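Titin (Homo sapiens, PDB 5JDD) forms a giant elastic filament of striated muscle, its I-band part rich in tandem immunoglobulin domains, and probably also carries protein kinase activity. Local coordinates at residues 18-23 with 61-66; 91-96 with 112-117; 117-122 with 160-165. One frame throughout, in Å; residues are numbered along the deposited sequence.

Interaction 1 of 3, residues 18-23 with 61-66; sequences NATVAF and MLQNIS
V21 and L62 form the end pair of the antiparallel ladder between strands 21-27 and 57-62, strands B and E of the first immunoglobulin sandwich. Both backbone bonds of this pair are made: V21 N to L62 O at 2.9 Å and L62 N to V21 O at 2.8 Å. Their side chains face the interior, where branched aliphatic groups fill space without polar cost. V21 CG2 lies 4.0 Å from L62 CB, and V21 crosses I65 at about a right angle. L62 CD1 reaches the edge of the F23 ring, 4.0 Å from CE2. On the other face A22 and M61 make a lighter pair, and the extended M61 chain runs away from A22.

On the N-terminal side of V21, and after L62, the ladder gives way to loop, but bonding continues. I65 N donates almost straight to A19 O (2.9 Å, 171° at the hydrogen), and N18 N donates to I65 O. N18 and N64 both have positive phi, which asparagine tolerates better than most residues. Their side chains lie side by side with amide planes 41° apart, and N18 ND2 donates to N64 OD1 at 2.8 Å. A water donates to N18 O. L86 meets both V21 and L62, and F23 packs on Y73. This is the B-E pairing at the centre of an A-B-E-D sheet, as in I-set immunoglobulin domains.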
ATOM      1  N   ASN A  18      -6.618 -22.340   5.415  1.00 13.14           N
ATOM      2  CA  ASN A  18      -6.889 -22.212   6.859  1.00 13.49           C
ATOM      3  C   ASN A  18      -8.372 -22.374   7.248  1.00 13.24           C
ATOM      4  O   ASN A  18      -8.701 -22.371   8.432  1.00 16.09           O
ATOM      5  CB  ASN A  18      -6.274 -20.937   7.468  1.00 14.41           C
ATOM      6  CG  ASN A  18      -4.782 -20.814   7.195  1.00 24.72           C
ATOM      7  OD1 ASN A  18      -4.325 -19.829   6.608  1.00 27.30           O
ATOM      8  ND2 ASN A  18      -4.017 -21.817   7.615  1.00 28.35           N
ATOM      9  N   ALA A  19      -9.256 -22.548   6.268  1.00 11.77           N
ATOM     10  CA  ALA A  19     -10.662 -22.818   6.574  1.00 11.47           C
ATOM     11  C   ALA A  19     -10.848 -24.233   7.097  1.00 14.38           C
ATOM     12  O   ALA A  19      -9.984 -25.100   6.920  1.00 13.78           O
ATOM     13  CB  ALA A  19     -11.546 -22.605   5.352  1.00 14.39           C
ATOM     14  N   THR A  20     -11.997 -24.468   7.722  1.00 11.45           N
ATOM     15  CA  THR A  20     -12.421 -25.815   8.064  1.00 12.81           C
ATOM     16  C   THR A  20     -13.579 -26.174   7.143  1.00 13.71           C
ATOM     17  O   THR A  20     -14.547 -25.409   7.021  1.00 17.02           O
ATOM     18  CB  THR A  20     -12.854 -25.903   9.527  1.00 15.53           C
ATOM     19  OG1 THR A  20     -11.702 -25.725  10.359  1.00 18.44           O
ATOM     20  CG2 THR A  20     -13.492 -27.265   9.820  1.00 18.49           C
ATOM     21  N   VAL A  21     -13.481 -27.332   6.493  1.00 12.28           N
ATOM     22  CA  VAL A  21     -14.458 -27.752   5.490  1.00 11.28           C
ATOM     23  C   VAL A  21     -14.891 -29.187   5.756  1.00 10.08           C
ATOM     24  O   VAL A  21     -14.298 -29.874   6.594  1.00 11.81           O
ATOM     25  CB  VAL A  21     -13.885 -27.668   4.064  1.00 14.16           C
ATOM     26  CG1 VAL A  21     -13.419 -26.254   3.767  1.00 15.83           C
ATOM     27  CG2 VAL A  21     -12.730 -28.667   3.883  1.00 13.69           C
ATOM     28  N   ALA A  22     -15.921 -29.645   5.052  1.00  9.92           N
ATOM     29  CA  ALA A  22     -16.387 -31.022   5.233  1.00 10.04           C
ATOM     30  C   ALA A  22     -16.882 -31.641   3.945  1.00 10.32           C
ATOM     31  O   ALA A  22     -17.357 -30.949   3.048  1.00 11.72           O
ATOM     32  CB  ALA A  22     -17.485 -31.084   6.291  1.00 12.97           C
ATOM     33  N   PHE A  23     -16.764 -32.962   3.864  1.00  9.36           N
ATOM     34  CA  PHE A  23     -17.419 -33.749   2.831  1.00  9.05           C
ATOM     35  C   PHE A  23     -18.436 -34.632   3.530  1.00 10.60           C
ATOM     36  O   PHE A  23     -18.227 -35.030   4.683  1.00 10.84           O
ATOM     37  CB  PHE A  23     -16.406 -34.630   2.101  1.00  9.05           C
ATOM     38  CG  PHE A  23     -15.428 -33.866   1.252  1.00 12.24           C
ATOM     39  CD1 PHE A  23     -15.807 -33.378   0.007  1.00 12.55           C
ATOM     40  CD2 PHE A  23     -14.128 -33.632   1.690  1.00 13.48           C
ATOM     41  CE1 PHE A  23     -14.910 -32.666  -0.786  1.00 15.03           C
ATOM     42  CE2 PHE A  23     -13.225 -32.928   0.897  1.00 16.05           C
ATOM     43  CZ  PHE A  23     -13.615 -32.445  -0.339  1.00 16.11           C
ATOM     44  N   MET A  61     -14.405 -34.155   8.198  1.00 10.37           N
ATOM     45  CA  MET A  61     -14.128 -32.746   8.426  1.00 10.48           C
ATOM     46  C   MET A  61     -12.627 -32.516   8.373  1.00 12.35           C
ATOM     47  O   MET A  61     -11.845 -33.261   8.973  1.00 13.48           O
ATOM     48  CB  MET A  61     -14.703 -32.313   9.776  1.00 13.45           C
ATOM     49  CG  MET A  61     -16.195 -32.607   9.936  1.00 27.11           C
ATOM     50  SD  MET A  61     -16.767 -32.221  11.604  1.00 43.62           S
ATOM     51  CE  MET A  61     -18.337 -33.080  11.631  1.00 61.23           C
ATOM     52  N   LEU A  62     -12.227 -31.492   7.634  1.00 11.73           N
ATOM     53  CA  LEU A  62     -10.824 -31.137   7.504  1.00 11.09           C
ATOM     54  C   LEU A  62     -10.626 -29.769   8.128  1.00 14.29           C
ATOM     55  O   LEU A  62     -11.220 -28.771   7.692  1.00 14.17           O
ATOM     56  CB  LEU A  62     -10.404 -31.110   6.034  1.00 12.03           C
ATOM     57  CG  LEU A  62     -10.837 -32.290   5.159  1.00 16.38           C
ATOM     58  CD1 LEU A  62     -10.462 -32.045   3.703  1.00 27.70           C
ATOM     59  CD2 LEU A  62     -10.214 -33.561   5.645  1.00 25.49           C
ATOM     60  N   GLN A  63      -9.779 -29.718   9.144  1.00 12.64           N
ATOM     61  CA  GLN A  63      -9.598 -28.494   9.904  1.00 14.02           C
ATOM     62  C   GLN A  63      -8.331 -27.772   9.475  1.00 16.38           C
ATOM     63  O   GLN A  63      -7.319 -28.410   9.187  1.00 19.39           O
ATOM     64  CB  GLN A  63      -9.588 -28.815  11.402  1.00 21.60           C
ATOM     65  CG  GLN A  63     -10.876 -29.501  11.849  1.00 31.61           C
ATOM     66  CD  GLN A  63     -10.783 -30.117  13.228  1.00 47.30           C
ATOM     67  OE1 GLN A  63     -11.673 -29.934  14.058  1.00 55.05           O
ATOM     68  NE2 GLN A  63      -9.714 -30.867  13.476  1.00 47.71           N
ATOM     69  N   ASN A  64      -8.414 -26.443   9.394  1.00 14.80           N
ATOM     70  CA  ASN A  64      -7.254 -25.590   9.102  1.00 18.37           C
ATOM     71  C   ASN A  64      -6.525 -26.034   7.837  1.00 15.90           C
ATOM     72  O   ASN A  64      -5.334 -26.331   7.871  1.00 17.45           O
ATOM     73  CB  ASN A  64      -6.297 -25.558  10.305  1.00 17.66           C
ATOM     74  CG  ASN A  64      -5.245 -24.459  10.206  1.00 34.49           C
ATOM     75  OD1 ASN A  64      -5.323 -23.568   9.359  1.00 31.49           O
ATOM     76  ND2 ASN A  64      -4.249 -24.521  11.086  1.00 39.93           N
ATOM     77  N   ILE A  65      -7.246 -26.071   6.717  1.00 12.98           N
ATOM     78  CA  ILE A  65      -6.709 -26.687   5.501  1.00 12.34           C
ATOM     79  C   ILE A  65      -5.484 -25.981   4.946  1.00 13.02           C
ATOM     80  O   ILE A  65      -5.328 -24.759   5.059  1.00 13.76           O
ATOM     81  CB  ILE A  65      -7.756 -26.830   4.378  1.00 11.61           C
ATOM     82  CG1 ILE A  65      -8.301 -25.461   3.961  1.00 10.59           C
ATOM     83  CG2 ILE A  65      -8.893 -27.764   4.802  1.00 12.78           C
ATOM     84  CD1 ILE A  65      -9.387 -25.571   2.898  1.00 14.50           C
ATOM     85  N   SER A  66      -4.599 -26.789   4.373  1.00 14.48           N
ATOM     86  CA  SER A  66      -3.416 -26.273   3.703  0.59 16.07           C
ATOM     87  C   SER A  66      -3.479 -26.661   2.233  1.00 15.16           C
ATOM     88  O   SER A  66      -4.280 -27.514   1.837  1.00 13.97           O
ATOM     89  CB  SER A  66      -2.143 -26.827   4.346  0.59 19.70           C
ATOM     90  OG  SER A  66      -2.076 -28.232   4.210  0.59 21.91           O
TER
HETATM   91  O   HOH W   1      -9.860 -23.986  10.358  1.00 32.91           O

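Interaction 2 of 3, residues 91-96 with 112-117; sequences LHITKT and CEVSHF
H92 and S115 meet just beyond the paired strands 93-95 and 108-114 of the second immunoglobulin domain. H92 N donates to S115 OG at 2.9 Å, and S115 CB sits over the centre of the imidazole face, 3.4 Å from the centroid, a CH-pi contact. Chi1 of 60° sets H92 CG between its backbone N and carbonyl carbon; the ring lies with one face over S115 CB. Serine suits the place because it is small enough to lie under the ring. The packed interior is at I93, V114 and C112, where I93 CD1 rests on V114 CG1 at 4.0 Å. T94 and K95 both face E113 in a classic beta bulge: T94 N (2.8 Å) and K95 N (3.3 Å) reach E113 O from the same face of its carbonyl plane, and E113 N donates back to K95 O.

The opposite character appears where K95 and E113 lie side by side at the surface. The bend at chi3 (-75°) turns K95 CE toward the carboxylate, and NZ, beyond it, meets E113 OE2 at 2.7 Å from above the carboxylate plane, a salt bridge between long, flexible chains. Waters gather here: one joins T94 OG1 to V114 O, another joins it to E113 OE1.

S115 OG also shares a hydrogen bond with H116 ND1, 2.7 Å long, in which either atom could donate. One hydroxyl thus serves H92 N and H116 ND1, next to the E89-T90 end of the preceding domain; E89, bonded to H116 NE2, may favour a proton on that nitrogen, while T90 O bonds H92 ND1.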
ATOM      1  N   LEU A  91      -4.271 -16.829  -0.858  1.00 12.06           N
ATOM      2  CA  LEU A  91      -4.184 -15.379  -1.018  1.00  9.78           C
ATOM      3  C   LEU A  91      -2.997 -15.065  -1.906  1.00 14.45           C
ATOM      4  O   LEU A  91      -1.881 -15.522  -1.646  1.00 17.39           O
ATOM      5  CB  LEU A  91      -3.983 -14.710   0.330  1.00 11.67           C
ATOM      6  CG  LEU A  91      -5.074 -14.926   1.383  1.00 13.22           C
ATOM      7  CD1 LEU A  91      -4.721 -14.227   2.689  1.00 16.82           C
ATOM      8  CD2 LEU A  91      -6.440 -14.460   0.890  1.00 15.43           C
ATOM      9  N   HIS A  92      -3.228 -14.291  -2.959  1.00  9.93           N
ATOM     10  CA  HIS A  92      -2.132 -13.955  -3.860  1.00  9.72           C
ATOM     11  C   HIS A  92      -2.313 -12.604  -4.521  1.00  9.03           C
ATOM     12  O   HIS A  92      -3.406 -12.033  -4.530  1.00 10.29           O
ATOM     13  CB  HIS A  92      -1.953 -15.050  -4.925  1.00 12.06           C
ATOM     14  CG  HIS A  92      -3.161 -15.267  -5.788  1.00 10.57           C
ATOM     15  ND1 HIS A  92      -4.189 -16.114  -5.432  1.00 11.56           N
ATOM     16  CD2 HIS A  92      -3.495 -14.761  -7.000  1.00 12.09           C
ATOM     17  CE1 HIS A  92      -5.107 -16.118  -6.385  1.00 12.34           C
ATOM     18  NE2 HIS A  92      -4.709 -15.308  -7.348  1.00 13.88           N
ATOM     19  N   ILE A  93      -1.222 -12.099  -5.083  1.00  8.30           N
ATOM     20  CA  ILE A  93      -1.202 -10.808  -5.761  1.00  8.61           C
ATOM     21  C   ILE A  93      -1.756 -10.957  -7.177  1.00 10.51           C
ATOM     22  O   ILE A  93      -1.375 -11.887  -7.894  1.00 10.33           O
ATOM     23  CB  ILE A  93       0.236 -10.277  -5.847  1.00  9.06           C
ATOM     24  CG1 ILE A  93       0.842 -10.095  -4.446  1.00 12.50           C
ATOM     25  CG2 ILE A  93       0.285  -8.967  -6.623  1.00  8.97           C
ATOM     26  CD1 ILE A  93       0.118  -9.082  -3.581  1.00 14.23           C
ATOM     27  N   THR A  94      -2.659 -10.059  -7.578  1.00  8.11           N
ATOM     28  CA  THR A  94      -3.191 -10.080  -8.948  1.00  8.66           C
ATOM     29  C   THR A  94      -2.760  -8.879  -9.786  1.00 10.06           C
ATOM     30  O   THR A  94      -2.902  -8.893 -11.001  1.00 12.46           O
ATOM     31  CB  THR A  94      -4.720 -10.148  -8.989  1.00  9.19           C
ATOM     32  OG1 THR A  94      -5.250  -8.911  -8.506  1.00 12.22           O
ATOM     33  CG2 THR A  94      -5.245 -11.305  -8.128  1.00  9.66           C
ATOM     34  N   LYS A  95      -2.251  -7.828  -9.149  1.00  8.22           N
ATOM     35  CA  LYS A  95      -1.674  -6.705  -9.877  1.00  8.26           C
ATOM     36  C   LYS A  95      -0.500  -6.186  -9.057  1.00  7.96           C
ATOM     37  O   LYS A  95      -0.645  -5.920  -7.864  1.00  9.68           O
ATOM     38  CB  LYS A  95      -2.701  -5.592 -10.112  1.00 10.48           C
ATOM     39  CG  LYS A  95      -2.163  -4.452 -10.969  1.00 14.44           C
ATOM     40  CD  LYS A  95      -3.192  -3.329 -11.135  1.00 24.51           C
ATOM     41  CE  LYS A  95      -4.291  -3.703 -12.115  1.00 39.63           C
ATOM     42  NZ  LYS A  95      -5.397  -2.699 -12.163  1.00 44.72           N
ATOM     43  N   THR A  96       0.666  -6.050  -9.689  1.00  8.79           N
ATOM     44  CA  THR A  96       1.871  -5.643  -8.971  1.00 11.19           C
ATOM     45  C   THR A  96       2.024  -4.138  -8.874  1.00 11.68           C
ATOM     46  O   THR A  96       1.266  -3.360  -9.461  1.00 14.05           O
ATOM     47  CB  THR A  96       3.152  -6.221  -9.612  1.00 14.21           C
ATOM     48  OG1 THR A  96       3.353  -5.627 -10.904  1.00 14.85           O
ATOM     49  CG2 THR A  96       3.054  -7.729  -9.745  1.00 13.88           C
ATOM     50  N   CYS A 112      -1.348  -2.143  -5.049  1.00  7.81           N
ATOM     51  CA  CYS A 112      -1.438  -3.472  -5.630  1.00  8.92           C
ATOM     52  C   CYS A 112      -2.867  -3.976  -5.525  1.00  8.05           C
ATOM     53  O   CYS A 112      -3.701  -3.373  -4.839  1.00 10.05           O
ATOM     54  CB  CYS A 112      -0.475  -4.448  -4.942  1.00 10.90           C
ATOM     55  SG  CYS A 112      -0.860  -4.832  -3.201  1.00 12.08           S
ATOM     56  N   GLU A 113      -3.151  -5.085  -6.194  1.00  7.02           N
ATOM     57  CA  GLU A 113      -4.454  -5.728  -6.081  1.00  9.11           C
ATOM     58  C   GLU A 113      -4.221  -7.158  -5.645  1.00  8.37           C
ATOM     59  O   GLU A 113      -3.225  -7.775  -6.041  1.00  9.25           O
ATOM     60  CB  GLU A 113      -5.247  -5.647  -7.396  1.00  9.08           C
ATOM     61  CG  GLU A 113      -5.616  -4.200  -7.754  1.00 13.63           C
ATOM     62  CD  GLU A 113      -6.292  -4.010  -9.110  1.00 20.09           C
ATOM     63  OE1 GLU A 113      -6.827  -4.979  -9.697  1.00 18.74           O
ATOM     64  OE2 GLU A 113      -6.296  -2.851  -9.585  1.00 24.17           O
ATOM     65  N   VAL A 114      -5.110  -7.648  -4.792  1.00  8.31           N
ATOM     66  CA  VAL A 114      -5.006  -8.981  -4.236  1.00  7.46           C
ATOM     67  C   VAL A 114      -6.213  -9.834  -4.635  1.00  8.52           C
ATOM     68  O   VAL A 114      -7.209  -9.330  -5.154  1.00  9.90           O
ATOM     69  CB  VAL A 114      -4.820  -8.941  -2.691  1.00  9.23           C
ATOM     70  CG1 VAL A 114      -3.574  -8.124  -2.326  1.00  9.48           C
ATOM     71  CG2 VAL A 114      -6.057  -8.368  -2.013  1.00 10.54           C
ATOM     72  N   SER A 115      -6.113 -11.130  -4.370  1.00  8.28           N
ATOM     73  CA  SER A 115      -7.056 -12.120  -4.881  1.00  7.35           C
ATOM     74  C   SER A 115      -8.401 -12.158  -4.156  1.00  8.99           C
ATOM     75  O   SER A 115      -9.394 -12.651  -4.700  1.00 10.08           O
ATOM     76  CB  SER A 115      -6.408 -13.498  -4.809  1.00  9.77           C
ATOM     77  OG  SER A 115      -5.982 -13.774  -3.486  1.00  9.39           O
ATOM     78  N   HIS A 116      -8.426 -11.670  -2.918  1.00  8.82           N
ATOM     79  CA  HIS A 116      -9.604 -11.805  -2.066  1.00  8.66           C
ATOM     80  C   HIS A 116      -9.904 -10.543  -1.275  1.00  9.20           C
ATOM     81  O   HIS A 116      -9.012  -9.743  -0.988  1.00  9.60           O
ATOM     82  CB  HIS A 116      -9.408 -12.972  -1.089  1.00 11.12           C
ATOM     83  CG  HIS A 116      -9.360 -14.303  -1.759  1.00 11.43           C
ATOM     84  ND1 HIS A 116      -8.209 -14.815  -2.321  1.00 10.53           N
ATOM     85  CD2 HIS A 116     -10.329 -15.222  -1.978  1.00 11.36           C
ATOM     86  CE1 HIS A 116      -8.474 -15.996  -2.855  1.00 11.07           C
ATOM     87  NE2 HIS A 116      -9.754 -16.264  -2.661  1.00 12.68           N
ATOM     88  N   PHE A 117     -11.173 -10.360  -0.932  1.00 10.17           N
ATOM     89  CA  PHE A 117     -11.559  -9.301  -0.014  1.00  8.13           C
ATOM     90  C   PHE A 117     -11.097  -9.617   1.400  1.00 10.02           C
ATOM     91  O   PHE A 117     -10.855 -10.777   1.754  1.00 12.31           O
ATOM     92  CB  PHE A 117     -13.082  -9.115  -0.034  1.00 10.94           C
ATOM     93  CG  PHE A 117     -13.596  -8.567  -1.330  1.00  9.71           C
ATOM     94  CD1 PHE A 117     -13.656  -7.195  -1.542  1.00 10.05           C
ATOM     95  CD2 PHE A 117     -13.994  -9.425  -2.351  1.00 11.50           C
ATOM     96  CE1 PHE A 117     -14.112  -6.685  -2.756  1.00 11.75           C
ATOM     97  CE2 PHE A 117     -14.450  -8.920  -3.569  1.00 10.79           C
ATOM     98  CZ  PHE A 117     -14.514  -7.549  -3.767  1.00 11.49           C
TER
HETATM   99  O   HOH W   2      -7.871  -8.771  -7.712  1.00 13.80           O
HETATM  100  O   HOH W   3      -5.965  -7.292 -10.858  1.00 17.06           O

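Interaction 3 of 3, residues 117-122 with 160-165; sequences FNVPSM and YTFVCG
V119 CG1 meets the edge of the F162 ring near its plane, 4.4 Å from CZ, and the same methyl lies equally far from C164 SG. A beta-branched valine suits this buried corner, since its short, stiff side chain fills it without polar groups. The loop backbone supplies the rest of the lining, approaching the ring obliquely: P120 O comes to 3.8 Å from F162 CZ, S121 CA stands near CE2, and M122 N is 3.5 Å from CE2.

M122 and V163 are set differently. They lie side by side and point the same way, with M122 CG 3.7 Å from V163 CB. M122 CG is anti to its backbone N, which sets it beside the valine, and the chain then bends at chi2 and chi3, leading the sulfur end away. Methionine can follow such a bent path at the domain surface, whereas V163 offers a rigid flank for CG.

One direct hydrogen bond fixes this alignment: V163 N donates to M122 O at 2.9 Å, nearly straight (168° at the hydrogen) and in the carbonyl plane. F162 CA adds a CA-H...O contact to the same oxygen. Farther along, where the loop backbone stands off from strand 158-164, a water donates to both P120 O and V163 O, linking the two backbones where no direct bond joins them.

Two residues after Y160, F162 occupies the place where many immunoglobulin domains carry the second disulfide cysteine. W123, on strand 123-125 of its own sheet, meets its ring edge-to-face, while from the facing sheet H145 of strand 144-149 and C112 and V114 of strand 108-114 pack on it.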
ATOM      1  N   PHE A 117     -11.173 -10.360  -0.932  1.00 10.17           N
ATOM      2  CA  PHE A 117     -11.559  -9.301  -0.014  1.00  8.13           C
ATOM      3  C   PHE A 117     -11.097  -9.617   1.400  1.00 10.02           C
ATOM      4  O   PHE A 117     -10.855 -10.777   1.754  1.00 12.31           O
ATOM      5  CB  PHE A 117     -13.082  -9.115  -0.034  1.00 10.94           C
ATOM      6  CG  PHE A 117     -13.596  -8.567  -1.330  1.00  9.71           C
ATOM      7  CD1 PHE A 117     -13.656  -7.195  -1.542  1.00 10.05           C
ATOM      8  CD2 PHE A 117     -13.994  -9.425  -2.351  1.00 11.50           C
ATOM      9  CE1 PHE A 117     -14.112  -6.685  -2.756  1.00 11.75           C
ATOM     10  CE2 PHE A 117     -14.450  -8.920  -3.569  1.00 10.79           C
ATOM     11  CZ  PHE A 117     -14.514  -7.549  -3.767  1.00 11.49           C
ATOM     12  N   ASN A 118     -10.970  -8.559   2.199  1.00 11.81           N
ATOM     13  CA  ASN A 118     -10.644  -8.654   3.622  1.00 11.61           C
ATOM     14  C   ASN A 118      -9.247  -9.207   3.926  1.00 11.71           C
ATOM     15  O   ASN A 118      -9.006  -9.800   4.976  1.00 15.77           O
ATOM     16  CB  ASN A 118     -11.748  -9.397   4.379  1.00 16.53           C
ATOM     17  CG  ASN A 118     -13.088  -8.715   4.227  1.00 15.53           C
ATOM     18  OD1 ASN A 118     -13.190  -7.490   4.357  1.00 18.85           O
ATOM     19  ND2 ASN A 118     -14.115  -9.489   3.903  1.00 17.21           N
ATOM     20  N   VAL A 119      -8.317  -8.979   3.006  1.00 10.74           N
ATOM     21  CA  VAL A 119      -6.910  -9.238   3.287  1.00 12.32           C
ATOM     22  C   VAL A 119      -6.405  -8.068   4.120  1.00 12.98           C
ATOM     23  O   VAL A 119      -6.590  -6.918   3.735  1.00 12.90           O
ATOM     24  CB  VAL A 119      -6.076  -9.341   1.994  1.00 10.77           C
ATOM     25  CG1 VAL A 119      -4.587  -9.404   2.313  1.00 13.53           C
ATOM     26  CG2 VAL A 119      -6.500 -10.564   1.195  1.00 11.08           C
ATOM     27  N   PRO A 120      -5.793  -8.348   5.282  1.00 11.32           N
ATOM     28  CA  PRO A 120      -5.319  -7.220   6.096  1.00 11.79           C
ATOM     29  C   PRO A 120      -4.167  -6.470   5.441  1.00 11.68           C
ATOM     30  O   PRO A 120      -3.358  -7.044   4.712  1.00 13.54           O
ATOM     31  CB  PRO A 120      -4.845  -7.883   7.392  1.00 15.45           C
ATOM     32  CG  PRO A 120      -4.572  -9.305   7.026  1.00 20.36           C
ATOM     33  CD  PRO A 120      -5.495  -9.654   5.896  1.00 12.27           C
ATOM     34  N   SER A 121      -4.116  -5.168   5.684  1.00 12.86           N
ATOM     35  CA  SER A 121      -2.989  -4.366   5.224  1.00 12.94           C
ATOM     36  C   SER A 121      -1.692  -4.804   5.883  1.00 10.61           C
ATOM     37  O   SER A 121      -1.612  -4.895   7.107  1.00 14.76           O
ATOM     38  CB  SER A 121      -3.213  -2.905   5.583  1.00 11.59           C
ATOM     39  OG  SER A 121      -4.354  -2.398   4.936  1.00 15.51           O
ATOM     40  N   MET A 122      -0.664  -5.035   5.076  1.00 11.13           N
ATOM     41  CA  MET A 122       0.666  -5.291   5.623  1.00 10.56           C
ATOM     42  C   MET A 122       1.725  -4.718   4.705  1.00 10.52           C
ATOM     43  O   MET A 122       2.034  -5.297   3.666  1.00 11.87           O
ATOM     44  CB  MET A 122       0.907  -6.788   5.825  1.00 11.34           C
ATOM     45  CG  MET A 122       2.270  -7.102   6.471  1.00 12.45           C
ATOM     46  SD  MET A 122       2.534  -6.309   8.079  1.00 13.98           S
ATOM     47  CE  MET A 122       1.265  -7.085   9.069  1.00 16.85           C
ATOM     48  N   TYR A 160       9.581  -0.875  -0.892  1.00  9.24           N
ATOM     49  CA  TYR A 160       8.323  -1.048  -0.175  1.00  8.95           C
ATOM     50  C   TYR A 160       7.670  -2.348  -0.593  1.00 12.86           C
ATOM     51  O   TYR A 160       7.674  -2.708  -1.767  1.00 13.02           O
ATOM     52  CB  TYR A 160       7.404   0.155  -0.423  1.00  8.66           C
ATOM     53  CG  TYR A 160       7.949   1.414   0.204  1.00  8.67           C
ATOM     54  CD1 TYR A 160       7.587   1.778   1.495  1.00 10.73           C
ATOM     55  CD2 TYR A 160       8.839   2.227  -0.481  1.00  9.25           C
ATOM     56  CE1 TYR A 160       8.098   2.921   2.086  1.00 10.33           C
ATOM     57  CE2 TYR A 160       9.354   3.381   0.098  1.00  8.87           C
ATOM     58  CZ  TYR A 160       8.980   3.711   1.385  1.00  9.09           C
ATOM     59  OH  TYR A 160       9.476   4.840   1.974  1.00 10.68           O
ATOM     60  N   THR A 161       7.101  -3.052   0.376  1.00 10.46           N
ATOM     61  CA  THR A 161       6.567  -4.381   0.130  1.00 11.55           C
ATOM     62  C   THR A 161       5.156  -4.486   0.686  1.00 10.51           C
ATOM     63  O   THR A 161       4.891  -3.999   1.778  1.00 10.45           O
ATOM     64  CB  THR A 161       7.435  -5.436   0.853  1.00 11.25           C
ATOM     65  OG1 THR A 161       8.782  -5.380   0.359  1.00 13.57           O
ATOM     66  CG2 THR A 161       6.880  -6.841   0.656  1.00 12.76           C
ATOM     67  N   PHE A 162       4.254  -5.111  -0.073  1.00  9.37           N
ATOM     68  CA  PHE A 162       2.967  -5.535   0.463  1.00 10.83           C
ATOM     69  C   PHE A 162       2.977  -7.047   0.651  1.00  9.68           C
ATOM     70  O   PHE A 162       3.336  -7.788  -0.265  1.00 10.24           O
ATOM     71  CB  PHE A 162       1.805  -5.151  -0.460  1.00  9.80           C
ATOM     72  CG  PHE A 162       0.464  -5.431   0.149  1.00  7.57           C
ATOM     73  CD1 PHE A 162      -0.189  -6.629  -0.092  1.00 10.35           C
ATOM     74  CD2 PHE A 162      -0.107  -4.532   1.028  1.00  9.18           C
ATOM     75  CE1 PHE A 162      -1.416  -6.908   0.500  1.00 11.83           C
ATOM     76  CE2 PHE A 162      -1.330  -4.796   1.625  1.00  9.77           C
ATOM     77  CZ  PHE A 162      -1.998  -5.993   1.364  1.00  9.99           C
ATOM     78  N   VAL A 163       2.608  -7.503   1.849  1.00  9.37           N
ATOM     79  CA  VAL A 163       2.520  -8.935   2.143  1.00  8.44           C
ATOM     80  C   VAL A 163       1.076  -9.410   2.056  1.00  9.12           C
ATOM     81  O   VAL A 163       0.189  -8.870   2.721  1.00 12.35           O
ATOM     82  CB  VAL A 163       3.073  -9.261   3.536  1.00 10.06           C
ATOM     83  CG1 VAL A 163       3.018 -10.766   3.789  1.00 11.92           C
ATOM     84  CG2 VAL A 163       4.508  -8.751   3.672  1.00 14.22           C
ATOM     85  N   CYS A 164       0.858 -10.433   1.234  1.00  9.67           N
ATOM     86  CA  CYS A 164      -0.472 -10.969   0.985  1.00 10.19           C
ATOM     87  C   CYS A 164      -0.438 -12.475   1.202  1.00 10.22           C
ATOM     88  O   CYS A 164      -0.033 -13.237   0.310  1.00 12.43           O
ATOM     89  CB  CYS A 164      -0.857 -10.646  -0.460  1.00 10.87           C
ATOM     90  SG  CYS A 164      -2.419 -11.318  -1.029  1.00 14.05           S
ATOM     91  N   GLY A 165      -0.846 -12.913   2.387  1.00 11.59           N
ATOM     92  CA  GLY A 165      -0.681 -14.311   2.762  1.00 13.39           C
ATOM     93  C   GLY A 165       0.780 -14.724   2.647  1.00 13.12           C
ATOM     94  O   GLY A 165       1.666 -14.110   3.259  1.00 15.87           O
TER
HETATM   95  O   HOH W   4      -1.595  -9.103   4.628  1.00 14.82           O

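How the interactions relate
Interactions 2 and 3 belong to the second immunoglobulin domain, with centres 8 Å apart. One lies in each sheet, and the packing between them joins the sheets: I93 and V114 of interaction 2 pack on C164 of interaction 3, and C112 SG lies 3.7 Å from F162 CG. Interaction 1 stands apart in the first domain, about 7 Å from interaction 2 between nearest atoms. Interactions 1 and 2 each involve the B strand of their own domain, paired with central strand E in the former and edge strand A in the latter. Accordingly, interactions 1 and 3 are partly buried, the latter smaller and mainly apolar, whereas interaction 2 is a surface contact rich in charges and water that keeps an apolar inner side.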